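Local coordinates for protein particle-associated lyase (Acinetobacter bacteriophage AP22, PDB 4Y9V) that probably cleaves the capsular polysaccharide of Acinetobacter baumannii as the trimeric tailspike lyase of the phage, binding the capsular saccharide, at residues R440-N446 / D476-Y482; V453-I457 / W471-E475; V376-P381 / H406-E410. The contacts are given in a common frame with arbitrary orientation. Where two conformers were deposited one is given. Residue numbers count along the deposited sequence, not the author numbering.

Contact 1 (R440-N446 / D476-Y482)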
ATOM      1  N   ARG A 440      -9.403 -23.323  15.357  1.00  4.73           N
ATOM      2  CA  ARG A 440      -9.705 -24.389  16.277  1.00  5.04           C
ATOM      3  C   ARG A 440      -8.736 -24.377  17.448  1.00  5.15           C
ATOM      4  O   ARG A 440      -7.551 -24.110  17.274  1.00  6.48           O
ATOM      5  CB  ARG A 440      -9.629 -25.773  15.636  1.00  5.56           C
ATOM      6  CG  ARG A 440     -10.530 -25.982  14.416  1.00  6.02           C
ATOM      7  CD  ARG A 440     -12.000 -25.929  14.702  1.00  5.79           C
ATOM      8  NE  ARG A 440     -12.522 -26.991  15.578  1.00  5.63           N
ATOM      9  CZ  ARG A 440     -12.937 -28.169  15.133  1.00  5.71           C
ATOM     10  NH1 ARG A 440     -12.792 -28.547  13.888  1.00  5.91           N
ATOM     11  NH2 ARG A 440     -13.540 -29.003  16.008  1.00  6.16           N
ATOM     12  N   GLN A 441      -9.240 -24.700  18.625  1.00  5.19           N
ATOM     13  CA  GLN A 441      -8.388 -25.074  19.757  1.00  5.54           C
ATOM     14  C   GLN A 441      -7.961 -26.513  19.588  1.00  5.78           C
ATOM     15  O   GLN A 441      -8.784 -27.392  19.319  1.00  6.87           O
ATOM     16  CB  GLN A 441      -9.109 -24.826  21.078  1.00  5.98           C
ATOM     17  CG  GLN A 441      -8.293 -25.233  22.291  1.00  6.23           C
ATOM     18  CD  GLN A 441      -8.954 -24.816  23.599  1.00  6.48           C
ATOM     19  OE1 GLN A 441      -9.754 -23.876  23.624  1.00  7.67           O
ATOM     20  NE2 GLN A 441      -8.589 -25.497  24.671  1.00  6.87           N
ATOM     21  N   SER A 442      -6.676 -26.798  19.762  1.00  5.85           N
ATOM     22  CA  SER A 442      -6.188 -28.164  19.701  1.00  6.59           C
ATOM     23  C   SER A 442      -6.749 -28.994  20.860  1.00  6.00           C
ATOM     24  O   SER A 442      -6.819 -28.539  21.983  1.00  6.72           O
ATOM     25  CB  SER A 442      -4.664 -28.137  19.849  1.00  8.05           C
ATOM     26  OG  SER A 442      -4.172 -29.451  19.816  1.00  9.02           O
ATOM     27  N   ASN A 443      -7.012 -30.270  20.563  1.00  6.53           N
ATOM     28  CA  ASN A 443      -7.326 -31.186  21.660  1.00  6.63           C
ATOM     29  C   ASN A 443      -6.171 -31.321  22.622  1.00  7.26           C
ATOM     30  O   ASN A 443      -6.403 -31.659  23.809  1.00  8.59           O
ATOM     31  CB  ASN A 443      -7.773 -32.548  21.118  1.00  7.44           C
ATOM     32  CG  ASN A 443      -9.219 -32.473  20.681  1.00  7.51           C
ATOM     33  OD1 ASN A 443     -10.050 -31.886  21.405  1.00 10.86           O
ATOM     34  ND2 ASN A 443      -9.591 -33.041  19.575  1.00  8.60           N
ATOM     35  N   ALA A 444      -4.936 -31.035  22.213  1.00  7.15           N
ATOM     36  CA  ALA A 444      -3.780 -31.132  23.119  1.00  8.69           C
ATOM     37  C   ALA A 444      -3.774 -30.020  24.143  1.00  8.51           C
ATOM     38  O   ALA A 444      -3.024 -30.135  25.098  1.00 11.40           O
ATOM     39  CB  ALA A 444      -2.498 -31.125  22.284  1.00 10.86           C
ATOM     40  N   LEU A 445      -4.519 -28.923  23.967  1.00  7.87           N
ATOM     41  CA  LEU A 445      -4.637 -27.885  24.954  1.00  7.58           C
ATOM     42  C   LEU A 445      -5.869 -28.258  25.804  1.00  7.59           C
ATOM     43  O   LEU A 445      -7.008 -27.931  25.453  1.00  7.85           O
ATOM     44  CB  LEU A 445      -4.768 -26.495  24.341  1.00  7.66           C
ATOM     45  CG  LEU A 445      -4.837 -25.369  25.362  1.00  8.41           C
ATOM     46  CD1 LEU A 445      -3.595 -25.310  26.260  1.00  9.22           C
ATOM     47  CD2 LEU A 445      -4.995 -24.044  24.649  1.00  9.07           C
ATOM     48  N   ASN A 446      -5.654 -29.027  26.845  0.85  8.88           N
ATOM     49  CA  ASN A 446      -6.755 -29.627  27.618  0.85  8.91           C
ATOM     50  C   ASN A 446      -7.064 -28.731  28.818  0.85  9.04           C
ATOM     51  O   ASN A 446      -6.992 -29.141  29.980  0.85 10.43           O
ATOM     52  CB  ASN A 446      -6.448 -31.049  28.031  0.85 10.83           C
ATOM     53  CG  ASN A 446      -7.694 -31.733  28.617  0.85 11.93           C
ATOM     54  OD1 ASN A 446      -8.856 -31.297  28.540  0.85 12.08           O
ATOM     55  ND2 ASN A 446      -7.371 -32.820  29.300  0.85 19.41           N
ATOM     56  N   ASP A 476     -13.720 -25.325  19.690  1.00  5.07           N
ATOM     57  CA  ASP A 476     -12.803 -26.266  20.332  1.00  5.19           C
ATOM     58  C   ASP A 476     -12.593 -27.492  19.430  1.00  5.33           C
ATOM     59  O   ASP A 476     -13.396 -27.782  18.548  1.00  6.13           O
ATOM     60  CB  ASP A 476     -13.342 -26.664  21.706  1.00  5.43           C
ATOM     61  CG  ASP A 476     -12.310 -27.307  22.625  1.00  5.68           C
ATOM     62  OD1 ASP A 476     -11.079 -27.239  22.324  1.00  6.68           O
ATOM     63  OD2 ASP A 476     -12.738 -27.904  23.655  1.00  6.71           O
ATOM     64  N   GLY A 477     -11.531 -28.228  19.713  1.00  6.02           N
ATOM     65  CA  GLY A 477     -11.202 -29.405  18.965  1.00  6.26           C
ATOM     66  C   GLY A 477     -12.123 -30.603  19.257  1.00  5.86           C
ATOM     67  O   GLY A 477     -12.182 -31.534  18.434  1.00  6.88           O
ATOM     68  N   THR A 478     -12.788 -30.569  20.389  1.00  6.42           N
ATOM     69  CA  THR A 478     -13.845 -31.505  20.774  1.00  6.26           C
ATOM     70  C   THR A 478     -15.060 -30.642  21.003  1.00  6.17           C
ATOM     71  O   THR A 478     -15.047 -29.761  21.879  1.00  6.90           O
ATOM     72  CB  THR A 478     -13.484 -32.299  22.036  1.00  6.64           C
ATOM     73  OG1 THR A 478     -12.407 -33.195  21.743  1.00  8.13           O
ATOM     74  CG2 THR A 478     -14.671 -33.123  22.488  1.00  7.47           C
ATOM     75  N   ILE A 479     -16.118 -30.867  20.218  1.00  6.90           N
ATOM     76  CA  ILE A 479     -17.309 -30.041  20.353  1.00  8.30           C
ATOM     77  C   ILE A 479     -17.945 -30.301  21.708  1.00  8.04           C
ATOM     78  O   ILE A 479     -18.208 -31.475  22.078  1.00 10.94           O
ATOM     79  CB  ILE A 479     -18.337 -30.367  19.243  1.00 12.01           C
ATOM     80  CG1 ILE A 479     -17.769 -30.476  17.857  1.00 10.46           C
ATOM     81  CG2 ILE A 479     -19.519 -29.418  19.389  1.00 16.74           C
ATOM     82  CD1 ILE A 479     -17.129 -29.221  17.477  1.00 12.16           C
ATOM     83  N   GLY A 480     -18.160 -29.267  22.493  1.00  7.76           N
ATOM     84  CA  GLY A 480     -18.740 -29.401  23.810  1.00  8.76           C
ATOM     85  C   GLY A 480     -17.769 -29.632  24.925  1.00  8.47           C
ATOM     86  O   GLY A 480     -18.197 -29.744  26.083  1.00 10.71           O
ATOM     87  N   ARG A 481     -16.477 -29.668  24.659  1.00  7.19           N
ATOM     88  CA  ARG A 481     -15.478 -29.808  25.716  1.00  7.12           C
ATOM     89  C   ARG A 481     -15.294 -28.488  26.406  1.00  7.26           C
ATOM     90  O   ARG A 481     -15.772 -28.289  27.525  1.00  9.28           O
ATOM     91  CB  ARG A 481     -14.180 -30.396  25.144  1.00  7.07           C
ATOM     92  CG  ARG A 481     -13.076 -30.505  26.189  1.00  7.66           C
ATOM     93  CD  ARG A 481     -11.775 -31.039  25.626  1.00  7.77           C
ATOM     94  NE  ARG A 481     -11.171 -30.047  24.726  1.00  7.14           N
ATOM     95  CZ  ARG A 481      -9.863 -30.021  24.435  1.00  7.01           C
ATOM     96  NH1 ARG A 481      -9.044 -30.932  24.930  1.00  7.83           N
ATOM     97  NH2 ARG A 481      -9.411 -29.017  23.665  1.00  6.90           N
ATOM     98  N   TYR A 482     -14.646 -27.502  25.727  1.00  6.72           N
ATOM     99  CA  TYR A 482     -14.562 -26.153  26.220  1.00  6.91           C
ATOM    100  C   TYR A 482     -15.249 -25.240  25.222  1.00  6.76           C
ATOM    101  O   TYR A 482     -15.302 -25.493  24.022  1.00  7.72           O
ATOM    102  CB  TYR A 482     -13.079 -25.678  26.370  1.00  7.79           C
ATOM    103  CG  TYR A 482     -12.276 -26.590  27.245  1.00  8.01           C
ATOM    104  CD1 TYR A 482     -12.570 -26.743  28.592  1.00 10.18           C
ATOM    105  CD2 TYR A 482     -11.223 -27.366  26.750  1.00  8.06           C
ATOM    106  CE1 TYR A 482     -11.858 -27.595  29.423  1.00 11.07           C
ATOM    107  CE2 TYR A 482     -10.506 -28.238  27.532  1.00  9.31           C
ATOM    108  CZ  TYR A 482     -10.834 -28.352  28.869  1.00 10.01           C
ATOM    109  OH  TYR A 482     -10.180 -29.205  29.738  1.00 13.55           O
TER
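Two chain segments that leave neighbouring parallel strands of the beta-helix come together here, their closest CA pair being Gln441 and Asp476, 4.6 Å apart. Segment 440-446 then folds into a type I turn from Ser442 to Leu445, opened by an ST turn in which Ser442 OG accepts from Ala444 N at 3.0 Å. Across the gap, Arg481 is held in its own segment by a salt bridge to Asp476 (NH2 to OD1, 2.8 Å) and reaches across to the turn, donating from NH2 to Ser442 O at 3.1 Å and from NH1 to Asn443 O at 3.0 Å. Thr478 OG1 donates to Asn443 OD1 at 2.7 Å and Tyr482 OH to Asn446 OD1 at 2.8 Å, while Arg440 NH2 reaches Asp476 O at 2.8 Å. Gly477 lies so close to Gln441 O that a CB would collide. The pair links the loops following strands 435-441 and 470-476, and Arg440 and Ser442 pack on Ile408 of strand 405-409.

Contact 2 (V453-I457 / W471-E475)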
ATOM      1  N   VAL A 453     -10.912 -14.977  20.862  1.00  5.84           N
ATOM      2  CA  VAL A 453     -10.734 -14.946  19.440  1.00  5.82           C
ATOM      3  C   VAL A 453     -11.816 -14.053  18.818  1.00  6.28           C
ATOM      4  O   VAL A 453     -12.989 -14.135  19.184  1.00  7.79           O
ATOM      5  CB  VAL A 453     -10.830 -16.378  18.862  1.00  6.81           C
ATOM      6  CG1 VAL A 453     -10.785 -16.370  17.337  1.00  7.80           C
ATOM      7  CG2 VAL A 453      -9.746 -17.254  19.458  1.00  8.11           C
ATOM      8  N   ASN A 454     -11.402 -13.237  17.843  1.00  5.50           N
ATOM      9  CA  ASN A 454     -12.308 -12.434  17.059  1.00  5.42           C
ATOM     10  C   ASN A 454     -12.022 -12.689  15.570  1.00  5.03           C
ATOM     11  O   ASN A 454     -10.883 -12.947  15.193  1.00  5.18           O
ATOM     12  CB  ASN A 454     -12.136 -10.938  17.317  1.00  6.10           C
ATOM     13  CG  ASN A 454     -12.115 -10.617  18.789  1.00  6.75           C
ATOM     14  OD1 ASN A 454     -13.096 -10.852  19.512  1.00  8.71           O
ATOM     15  ND2 ASN A 454     -11.014 -10.074  19.239  1.00  8.05           N
ATOM     16  N   VAL A 455     -13.066 -12.561  14.730  1.00  5.09           N
ATOM     17  CA  VAL A 455     -12.892 -12.682  13.286  1.00  4.78           C
ATOM     18  C   VAL A 455     -13.686 -11.576  12.631  1.00  4.92           C
ATOM     19  O   VAL A 455     -14.829 -11.314  13.014  1.00  6.33           O
ATOM     20  CB  VAL A 455     -13.369 -14.078  12.764  1.00  5.16           C
ATOM     21  CG1 VAL A 455     -13.281 -14.145  11.250  1.00  6.35           C
ATOM     22  CG2 VAL A 455     -12.564 -15.198  13.412  1.00  6.51           C
ATOM     23  N   HIS A 456     -13.072 -10.895  11.656  1.00  4.75           N
ATOM     24  CA  HIS A 456     -13.672  -9.730  10.988  1.00  4.94           C
ATOM     25  C   HIS A 456     -13.432  -9.900   9.513  1.00  4.57           C
ATOM     26  O   HIS A 456     -12.282  -9.797   9.058  1.00  5.71           O
ATOM     27  CB  HIS A 456     -13.036  -8.464  11.575  1.00  5.41           C
ATOM     28  CG  HIS A 456     -13.676  -7.165  11.175  1.00  5.47           C
ATOM     29  ND1 HIS A 456     -13.316  -6.017  11.832  1.00  6.94           N
ATOM     30  CD2 HIS A 456     -14.650  -6.864  10.302  1.00  5.47           C
ATOM     31  CE1 HIS A 456     -14.046  -5.041  11.318  1.00  7.26           C
ATOM     32  NE2 HIS A 456     -14.870  -5.501  10.375  1.00  6.27           N
ATOM     33  N   ILE A 457     -14.480 -10.204   8.750  1.00  4.81           N
ATOM     34  CA  ILE A 457     -14.424 -10.439   7.317  1.00  4.68           C
ATOM     35  C   ILE A 457     -15.332  -9.400   6.645  1.00  4.98           C
ATOM     36  O   ILE A 457     -16.505  -9.308   6.953  1.00  5.69           O
ATOM     37  CB  ILE A 457     -14.858 -11.866   6.925  1.00  5.13           C
ATOM     38  CG1 ILE A 457     -14.102 -12.929   7.685  1.00  5.22           C
ATOM     39  CG2 ILE A 457     -14.728 -12.031   5.434  1.00  5.89           C
ATOM     40  CD1 ILE A 457     -14.520 -14.358   7.392  1.00  5.77           C
ATOM     41  N   TRP A 471     -18.084 -18.909   5.955  1.00  4.61           N
ATOM     42  CA  TRP A 471     -17.107 -17.825   5.960  1.00  4.38           C
ATOM     43  C   TRP A 471     -16.270 -17.837   7.240  1.00  4.33           C
ATOM     44  O   TRP A 471     -15.042 -17.734   7.151  1.00  5.50           O
ATOM     45  CB  TRP A 471     -17.794 -16.470   5.735  1.00  4.50           C
ATOM     46  CG  TRP A 471     -18.141 -16.239   4.285  1.00  4.64           C
ATOM     47  CD1 TRP A 471     -19.300 -16.558   3.638  1.00  4.72           C
ATOM     48  CD2 TRP A 471     -17.275 -15.664   3.321  1.00  4.66           C
ATOM     49  NE1 TRP A 471     -19.206 -16.192   2.307  1.00  5.09           N
ATOM     50  CE2 TRP A 471     -17.970 -15.635   2.078  1.00  4.83           C
ATOM     51  CE3 TRP A 471     -15.976 -15.130   3.370  1.00  4.91           C
ATOM     52  CZ2 TRP A 471     -17.407 -15.119   0.918  1.00  5.23           C
ATOM     53  CZ3 TRP A 471     -15.425 -14.601   2.205  1.00  5.37           C
ATOM     54  CH2 TRP A 471     -16.134 -14.599   0.993  1.00  5.56           C
ATOM     55  N   ALA A 472     -16.885 -17.921   8.418  1.00  4.53           N
ATOM     56  CA  ALA A 472     -16.159 -17.900   9.680  1.00  4.44           C
ATOM     57  C   ALA A 472     -16.640 -19.007  10.617  1.00  4.49           C
ATOM     58  O   ALA A 472     -17.843 -19.209  10.772  1.00  5.06           O
ATOM     59  CB  ALA A 472     -16.346 -16.555  10.391  1.00  5.10           C
ATOM     60  N   TRP A 473     -15.675 -19.646  11.289  1.00  4.47           N
ATOM     61  CA  TRP A 473     -15.990 -20.623  12.339  1.00  4.66           C
ATOM     62  C   TRP A 473     -14.842 -20.630  13.341  1.00  4.59           C
ATOM     63  O   TRP A 473     -13.678 -20.585  12.943  1.00  5.07           O
ATOM     64  CB  TRP A 473     -16.180 -22.011  11.761  1.00  4.98           C
ATOM     65  CG  TRP A 473     -16.689 -23.021  12.744  1.00  5.02           C
ATOM     66  CD1 TRP A 473     -17.651 -22.861  13.703  1.00  5.62           C
ATOM     67  CD2 TRP A 473     -16.279 -24.398  12.825  1.00  5.51           C
ATOM     68  NE1 TRP A 473     -17.862 -24.034  14.377  1.00  5.70           N
ATOM     69  CE2 TRP A 473     -17.040 -24.999  13.868  1.00  5.71           C
ATOM     70  CE3 TRP A 473     -15.344 -25.183  12.136  1.00  6.10           C
ATOM     71  CZ2 TRP A 473     -16.889 -26.348  14.203  1.00  6.72           C
ATOM     72  CZ3 TRP A 473     -15.194 -26.508  12.469  1.00  7.70           C
ATOM     73  CH2 TRP A 473     -15.956 -27.077  13.514  1.00  7.72           C
ATOM     74  N   VAL A 474     -15.180 -20.687  14.631  1.00  4.71           N
ATOM     75  CA  VAL A 474     -14.227 -20.788  15.740  1.00  4.73           C
ATOM     76  C   VAL A 474     -14.791 -21.838  16.690  1.00  5.01           C
ATOM     77  O   VAL A 474     -15.934 -21.707  17.109  1.00  5.68           O
ATOM     78  CB  VAL A 474     -14.066 -19.436  16.457  1.00  5.22           C
ATOM     79  CG1 VAL A 474     -13.119 -19.583  17.644  1.00  5.98           C
ATOM     80  CG2 VAL A 474     -13.599 -18.347  15.509  1.00  5.91           C
ATOM     81  N   GLU A 475     -13.996 -22.863  17.063  1.00  4.79           N
ATOM     82  CA  GLU A 475     -14.535 -23.902  17.920  1.00  5.13           C
ATOM     83  C   GLU A 475     -13.397 -24.724  18.551  1.00  5.05           C
ATOM     84  O   GLU A 475     -12.303 -24.857  17.985  1.00  5.65           O
ATOM     85  CB  GLU A 475     -15.491 -24.801  17.122  1.00  5.44           C
ATOM     86  CG  GLU A 475     -16.331 -25.784  17.985  1.00  5.75           C
ATOM     87  CD  GLU A 475     -17.021 -25.087  19.111  1.00  5.79           C
ATOM     88  OE1 GLU A 475     -18.134 -24.551  18.896  1.00  6.73           O
ATOM     89  OE2 GLU A 475     -16.440 -25.016  20.223  1.00  5.94           O
TER
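Contacts between side chains of the two segments are all apolar. Val453, Val455 and Ile457 point from one strand toward Ala472 and Val474 of the other and toward Trp471, at the corner where the chain enters that strand. Val474 CG2 lies 3.9 Å from both Val453 CG1 and Val455 CG2, so this one methyl bridges two valines. Val455 CG1 meets Ala472 CB at 4.0 Å, and Ile457 CD1 comes within 4.1 Å of the same Ala472 CB. Farther along, Ile457 CG2 touches Trp471 CE3 at 3.9 Å. A separate side-chain-to-backbone contact brings Ile457 CD1 to 3.4 Å from Trp471 O.

The backbones themselves stay apart. The strand axes approach to 8.4 Å and run antiparallel at 174°, a spacing that fits face-to-face packing of two sheets rather than pairing within one. Strand 453-458 belongs to a different wall of the beta-helix from strand 470-476, and the inward residues fill the core between these walls, together with Val437 of strand 435-441 and Val494 of strand 486-496.

The outward faces make other contacts: Asn454 hydrogen-bonds to Tyr488 and Thr418, and His456 packs on Gly460 of a second subunit; on the other strand Glu475 and Trp473 both bond to Ser509, with Trp473 also in a cation-pi contact with Arg469.

The chemistry is thus that of a beta-helix interior: small and branched aliphatic groups interlock across the coil, with a tryptophan at one end, and cohesion between the walls comes from close van der Waals fit.

Contact 3 (V376-P381 / H406-E410). Unlike the reference sequence in segment 376-381: Glu380 (reference Lys).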
ATOM      1  N   VAL A 376      -3.241 -19.847   4.041  1.00  4.28           N
ATOM      2  CA  VAL A 376      -2.602 -19.120   5.107  1.00  4.35           C
ATOM      3  C   VAL A 376      -2.742 -19.921   6.400  1.00  4.42           C
ATOM      4  O   VAL A 376      -3.873 -20.324   6.743  1.00  4.78           O
ATOM      5  CB  VAL A 376      -3.252 -17.716   5.302  1.00  4.96           C
ATOM      6  CG1 VAL A 376      -2.579 -16.958   6.432  1.00  6.75           C
ATOM      7  CG2 VAL A 376      -3.182 -16.904   4.014  1.00  5.51           C
ATOM      8  N   LEU A 377      -1.638 -20.129   7.088  1.00  4.46           N
ATOM      9  CA  LEU A 377      -1.587 -20.916   8.314  1.00  4.73           C
ATOM     10  C   LEU A 377      -1.148 -20.061   9.492  1.00  4.61           C
ATOM     11  O   LEU A 377      -0.126 -19.371   9.428  1.00  5.45           O
ATOM     12  CB  LEU A 377      -0.592 -22.056   8.142  1.00  5.27           C
ATOM     13  CG  LEU A 377      -0.484 -23.021   9.346  1.00  6.18           C
ATOM     14  CD1 LEU A 377      -1.750 -23.804   9.544  1.00  7.58           C
ATOM     15  CD2 LEU A 377       0.717 -23.934   9.121  1.00  7.32           C
ATOM     16  N   ILE A 378      -1.910 -20.146  10.579  1.00  5.12           N
ATOM     17  CA  ILE A 378      -1.586 -19.555  11.876  1.00  5.29           C
ATOM     18  C   ILE A 378      -1.305 -20.731  12.825  1.00  5.64           C
ATOM     19  O   ILE A 378      -2.212 -21.318  13.374  1.00  7.83           O
ATOM     20  CB  ILE A 378      -2.721 -18.654  12.373  1.00  5.79           C
ATOM     21  CG1 ILE A 378      -3.110 -17.578  11.412  1.00  6.42           C
ATOM     22  CG2 ILE A 378      -2.349 -18.065  13.731  1.00 10.35           C
ATOM     23  CD1 ILE A 378      -4.384 -16.830  11.741  1.00  8.58           C
ATOM     24  N   ALA A 379      -0.046 -21.122  12.949  1.00  7.27           N
ATOM     25  CA  ALA A 379       0.338 -22.315  13.693  1.00  9.83           C
ATOM     26  C   ALA A 379       1.130 -22.040  14.949  1.00  6.37           C
ATOM     27  O   ALA A 379       1.259 -22.977  15.755  1.00  6.87           O
ATOM     28  CB  ALA A 379       1.246 -23.188  12.837  1.00 24.07           C
ATOM     29  N   GLU A 380       1.624 -20.818  15.176  1.00  5.60           N
ATOM     30  CA  GLU A 380       2.269 -20.472  16.449  1.00  5.24           C
ATOM     31  C   GLU A 380       1.683 -19.147  16.967  1.00  5.40           C
ATOM     32  O   GLU A 380       2.427 -18.195  17.221  1.00  5.79           O
ATOM     33  CB  GLU A 380       3.798 -20.414  16.314  1.00  5.34           C
ATOM     34  CG  GLU A 380       4.416 -21.760  15.965  1.00  5.86           C
ATOM     35  CD  GLU A 380       5.948 -21.781  16.025  1.00  5.63           C
ATOM     36  OE1 GLU A 380       6.584 -20.810  15.586  1.00  6.45           O
ATOM     37  OE2 GLU A 380       6.505 -22.783  16.528  1.00  7.41           O
ATOM     38  N   PRO A 381       0.353 -19.034  17.110  1.00  5.66           N
ATOM     39  CA  PRO A 381      -0.203 -17.748  17.481  1.00  6.07           C
ATOM     40  C   PRO A 381       0.072 -17.351  18.926  1.00  5.66           C
ATOM     41  O   PRO A 381      -0.112 -18.131  19.856  1.00  6.44           O
ATOM     42  CB  PRO A 381      -1.726 -17.936  17.292  1.00  7.18           C
ATOM     43  CG  PRO A 381      -1.934 -19.427  17.441  1.00  7.23           C
ATOM     44  CD  PRO A 381      -0.677 -20.042  16.848  1.00  6.40           C
ATOM     45  N   HIS A 406      -6.414 -20.704   8.281  1.00  4.58           N
ATOM     46  CA  HIS A 406      -6.671 -21.682   9.309  1.00  4.52           C
ATOM     47  C   HIS A 406      -5.687 -21.479  10.457  1.00  4.66           C
ATOM     48  O   HIS A 406      -4.491 -21.344  10.214  1.00  5.68           O
ATOM     49  CB  HIS A 406      -6.539 -23.113   8.739  1.00  5.14           C
ATOM     50  CG  HIS A 406      -7.303 -24.152   9.473  1.00  5.45           C
ATOM     51  ND1 HIS A 406      -8.347 -24.805   8.865  1.00  6.01           N
ATOM     52  CD2 HIS A 406      -7.187 -24.626  10.746  1.00  6.84           C
ATOM     53  CE1 HIS A 406      -8.828 -25.642   9.753  1.00  6.76           C
ATOM     54  NE2 HIS A 406      -8.150 -25.582  10.890  1.00  7.15           N
ATOM     55  N   GLY A 407      -6.225 -21.465  11.658  1.00  5.30           N
ATOM     56  CA  GLY A 407      -5.393 -21.369  12.849  1.00  5.78           C
ATOM     57  C   GLY A 407      -5.692 -22.488  13.814  1.00  5.07           C
ATOM     58  O   GLY A 407      -6.846 -22.892  13.975  1.00  5.71           O
ATOM     59  N   ILE A 408      -4.639 -22.962  14.470  1.00  5.58           N
ATOM     60  CA  ILE A 408      -4.741 -23.976  15.509  1.00  5.89           C
ATOM     61  C   ILE A 408      -4.064 -23.423  16.755  1.00  5.51           C
ATOM     62  O   ILE A 408      -2.910 -23.067  16.763  1.00  7.53           O
ATOM     63  CB  ILE A 408      -4.041 -25.287  15.108  1.00  7.93           C
ATOM     64  CG1 ILE A 408      -4.573 -25.823  13.780  1.00  9.36           C
ATOM     65  CG2 ILE A 408      -4.131 -26.272  16.256  1.00 11.00           C
ATOM     66  CD1 ILE A 408      -5.985 -26.325  13.793  1.00  9.86           C
ATOM     67  N   ILE A 409      -4.868 -23.337  17.836  1.00  5.73           N
ATOM     68  CA  ILE A 409      -4.385 -22.811  19.109  1.00  5.73           C
ATOM     69  C   ILE A 409      -3.995 -23.982  19.981  1.00  5.54           C
ATOM     70  O   ILE A 409      -4.851 -24.706  20.514  1.00  6.60           O
ATOM     71  CB  ILE A 409      -5.453 -21.925  19.767  1.00  6.26           C
ATOM     72  CG1 ILE A 409      -5.778 -20.730  18.862  1.00  7.71           C
ATOM     73  CG2 ILE A 409      -4.989 -21.457  21.123  1.00  6.88           C
ATOM     74  CD1 ILE A 409      -6.991 -19.928  19.305  1.00  8.86           C
ATOM     75  N   GLU A 410      -2.694 -24.215  20.165  0.53  6.21           N
ATOM     76  CA  GLU A 410      -2.225 -25.325  20.975  0.53  6.64           C
ATOM     77  C   GLU A 410      -1.679 -24.905  22.331  0.53  6.13           C
ATOM     78  O   GLU A 410      -1.363 -25.743  23.175  0.53  7.96           O
ATOM     79  CB  GLU A 410      -1.110 -26.082  20.275  0.53 10.13           C
ATOM     80  CG  GLU A 410      -1.323 -26.635  18.935  0.53 12.83           C
ATOM     81  CD  GLU A 410      -0.085 -27.095  18.135  0.53 12.86           C
ATOM     82  OE1 GLU A 410       1.084 -26.714  18.462  0.53 20.29           O
ATOM     83  OE2 GLU A 410      -0.413 -27.758  17.143  0.53 18.75           O
TER
HETATM   84  O   HOH W   1      -0.817 -24.652  15.682  0.44  9.57           O
HETATM   85  O   HOH W   2       2.718 -25.301  16.319  0.54  9.72           O
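Three backbone hydrogen bonds join the strands as a parallel ladder: His406 N donates to Val376 O at 3.0 Å, Ile378 N to His406 O at 2.9 Å, and Ile408 N to Ile378 O at 3.1 Å. The axes lie 4.7 Å apart at 13°, and CA-H...O contacts from Leu377 CA to His406 O (3.5 Å) and from Gly407 CA to Ile378 O (3.2 Å) supplement the ladder.

Beyond Ile378 the first segment leaves the sheet, and water takes over: one molecule donates to Ala379 O at 2.7 Å and to Ile408 O at 2.8 Å, while a second links Ala379 O (2.8 Å) to Glu410 OE1 (3.0 Å).

Leu377 and His406 share one face of the sheet, where His406 ND1 bonds to Ser403 and its ring meets Trp402 edge-to-face. Ile378 occupies the other face beside Gly407, where a CB would be tight against Ile378 CB. Pro381 CG packs loosely on Ile409 CG1 at 4.3 Å, and Ile378 and Pro381 continue the apolar layer onto Val419 and Leu417 of strand 417-422.

Glu380, which differs from the reference sequence, forms a salt bridge to Arg166 and a hydrogen bond to Tyr169, both residues of the glycan pocket. The contact therefore combines directional backbone pairing of successive beta-helix coils with a hydrated end, from which a carboxylate reaches residues that line the saccharide site.

Overall arrangement
All three contacts lie in the pectin lyase-like beta-helix, with centres 13 to 16 Å apart. Along the chain contact 3 closes first; contact 1 then opens, and contact 2 falls between its two segments. They share the parallel sheet ordered 376-378, 405-409, 435-441, 470-476: contact 3 spans its first two strands, contact 1 the ends of its last two, and contact 2 sets the last strand against 453-458 of another wall. Arg440 and Ser442 join contact 1 to Ile409 of contact 3, and Gln441 joins it to Glu475 of contact 2. One wall is thus tied along the helix axis, packed across the core and finished by loops.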